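Local coordinates for Tp0751 (Treponema pallidum, PDB 5JK2), which probably acts as a surface adhesin, using a non-canonical lipocalin fold to mediate attachment to extracellular matrix components and interactions with host cells, at residues H48-L53 against L118-E123. The protein carries 1 engineered substitution. Numbering follows the deposited sequence.
Sequences HLLAGL and LEVTFE
Leu49 and Leu50, on the turn that leads into strand 52-56, meet Phe122 and Val120 of strand 115-122 inside the eight-stranded antiparallel barrel of this non-canonical lipocalin fold. No hydrogen bond links the two segments, and the nearest pair of CA atoms, Leu50 and Val120, is 9.1 Å apart; the contact is made by side chains alone. From Leu50, the methyl CD2 lies 3.6 Å from Val120 CG1. The same leucine crosses the outer end of the Phe122 ring, with CG 3.7 Å from CE1 of Phe122 and CD1 4.1 Å from that same ring carbon. Leu49 approaches the ring through CB instead of its methyls, 3.8 Å from Phe122 CE2, and both leucines come at the ring obliquely. The CB of Phe122 already points toward the turn, and with CG anti to the carbonyl carbon (chi1 -84°) the ring reaches the leucines with CZ, CE1 and CE2.

Further out, Leu49 and Phe122 both touch Trp35, so helix 26-39 packs against this pair through that residue. Leu50 also packs on Val102 and Phe104 of strand 101-108, while Val120 and Phe122 share Ile128 of strand 127-135. The turn is anchored by its carbonyls: Leu49 O accepts a hydrogen bond from Arg31 NH1, and Leu50 O accepts one from Trp54 NE1. In strand 115-122, Val120 CG1 stands anti to the backbone N (chi1 -175°), the branch that meets Leu50 CD2.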
loop_
_atom_site.group_PDB
_atom_site.type_symbol
_atom_site.label_atom_id
_atom_site.label_comp_id
_atom_site.label_asym_id
_atom_site.label_seq_id
_atom_site.Cartn_x
_atom_site.Cartn_y
_atom_site.Cartn_z
ATOM N N HIS A 48 -4.420 -0.604 9.028
ATOM C CA HIS A 48 -4.246 -1.912 9.641
ATOM C C HIS A 48 -4.613 -3.023 8.660
ATOM O O HIS A 48 -4.139 -4.154 8.780
ATOM C CB HIS A 48 -5.087 -2.011 10.913
ATOM C CG HIS A 48 -4.573 -3.007 11.906
ATOM N ND1 HIS A 48 -5.029 -3.069 13.205
ATOM C CD2 HIS A 48 -3.634 -3.979 11.790
ATOM C CE1 HIS A 48 -4.398 -4.036 13.846
ATOM N NE2 HIS A 48 -3.548 -4.604 13.012
ATOM N N LEU A 49 -5.444 -2.687 7.678
ATOM C CA LEU A 49 -5.822 -3.636 6.639
ATOM C C LEU A 49 -4.719 -3.801 5.600
ATOM O O LEU A 49 -4.679 -4.803 4.888
ATOM C CB LEU A 49 -7.115 -3.194 5.949
ATOM C CG LEU A 49 -8.427 -3.386 6.714
ATOM C CD1 LEU A 49 -9.579 -2.765 5.944
ATOM C CD2 LEU A 49 -8.696 -4.864 6.978
ATOM N N LEU A 50 -3.827 -2.819 5.505
ATOM C CA LEU A 50 -2.766 -2.858 4.502
ATOM C C LEU A 50 -1.613 -3.758 4.918
ATOM O O LEU A 50 -0.932 -4.331 4.067
ATOM C CB LEU A 50 -2.236 -1.450 4.227
ATOM C CG LEU A 50 -3.197 -0.525 3.482
ATOM C CD1 LEU A 50 -2.645 0.882 3.436
ATOM C CD2 LEU A 50 -3.454 -1.043 2.077
ATOM N N ALA A 51 -1.395 -3.869 6.225
ATOM C CA ALA A 51 -0.307 -4.678 6.762
ATOM C C ALA A 51 -0.326 -6.090 6.184
ATOM O O ALA A 51 -1.189 -6.899 6.525
ATOM C CB ALA A 51 -0.393 -4.729 8.274
ATOM N N GLY A 52 0.627 -6.370 5.298
ATOM C CA GLY A 52 0.753 -7.683 4.693
ATOM C C GLY A 52 1.195 -7.621 3.245
ATOM O O GLY A 52 1.569 -6.566 2.744
ATOM N N LEU A 53 1.141 -8.767 2.575
ATOM C CA LEU A 53 1.587 -8.892 1.194
ATOM C C LEU A 53 0.459 -8.611 0.215
ATOM O O LEU A 53 -0.664 -9.074 0.408
ATOM C CB LEU A 53 2.140 -10.293 0.948
ATOM C CG LEU A 53 2.594 -10.614 -0.476
ATOM C CD1 LEU A 53 3.754 -9.728 -0.874
ATOM C CD2 LEU A 53 2.967 -12.083 -0.580
ATOM N N LEU A 118 2.256 7.578 -2.693
ATOM C CA LEU A 118 1.347 6.474 -2.957
ATOM C C LEU A 118 -0.096 6.895 -2.721
ATOM O O LEU A 118 -0.382 7.701 -1.837
ATOM C CB LEU A 118 1.698 5.274 -2.071
ATOM C CG LEU A 118 1.987 3.949 -2.784
ATOM C CD1 LEU A 118 3.226 4.072 -3.655
ATOM C CD2 LEU A 118 2.149 2.820 -1.778
ATOM N N GLU A 119 -0.997 6.343 -3.524
ATOM C CA GLU A 119 -2.423 6.612 -3.392
ATOM C C GLU A 119 -3.199 5.303 -3.353
ATOM O O GLU A 119 -3.787 4.884 -4.349
ATOM C CB GLU A 119 -2.913 7.488 -4.542
ATOM C CG GLU A 119 -2.255 8.859 -4.604
ATOM C CD GLU A 119 -2.648 9.757 -3.445
ATOM O OE1 GLU A 119 -3.637 9.443 -2.749
ATOM O OE2 GLU A 119 -1.965 10.781 -3.229
ATOM N N VAL A 120 -3.192 4.665 -2.188
ATOM C CA VAL A 120 -3.848 3.377 -2.006
ATOM C C VAL A 120 -5.346 3.537 -1.776
ATOM O O VAL A 120 -5.774 3.966 -0.703
ATOM C CB VAL A 120 -3.250 2.606 -0.819
ATOM C CG1 VAL A 120 -3.872 1.225 -0.721
ATOM C CG2 VAL A 120 -1.737 2.515 -0.956
ATOM N N THR A 121 -6.134 3.164 -2.780
ATOM C CA THR A 121 -7.587 3.264 -2.707
ATOM C C THR A 121 -8.199 1.882 -2.534
ATOM O O THR A 121 -8.117 1.038 -3.426
ATOM C CB THR A 121 -8.173 3.928 -3.967
ATOM O OG1 THR A 121 -7.538 5.193 -4.183
ATOM C CG2 THR A 121 -9.676 4.135 -3.820
ATOM N N PHE A 122 -8.808 1.659 -1.375
ATOM C CA PHE A 122 -9.456 0.392 -1.074
ATOM C C PHE A 122 -10.745 0.201 -1.860
ATOM O O PHE A 122 -11.527 1.135 -2.028
ATOM C CB PHE A 122 -9.769 0.294 0.417
ATOM C CG PHE A 122 -8.622 -0.185 1.253
ATOM C CD1 PHE A 122 -7.685 0.704 1.746
ATOM C CD2 PHE A 122 -8.497 -1.525 1.565
ATOM C CE1 PHE A 122 -6.639 0.258 2.526
ATOM C CE2 PHE A 122 -7.456 -1.974 2.340
ATOM C CZ PHE A 122 -6.526 -1.083 2.824
ATOM N N GLU A 123 -10.953 -1.025 -2.330
ATOM C CA GLU A 123 -12.201 -1.414 -2.973
ATOM C C GLU A 123 -12.894 -2.424 -2.072
ATOM O O GLU A 123 -14.119 -2.465 -1.978
ATOM C CB GLU A 123 -11.948 -2.007 -4.363
ATOM C CG GLU A 123 -10.879 -1.275 -5.171
ATOM C CD GLU A 123 -10.686 -1.867 -6.554
ATOM O OE1 GLU A 123 -9.696 -1.506 -7.227
ATOM O OE2 GLU A 123 -11.524 -2.695 -6.970
#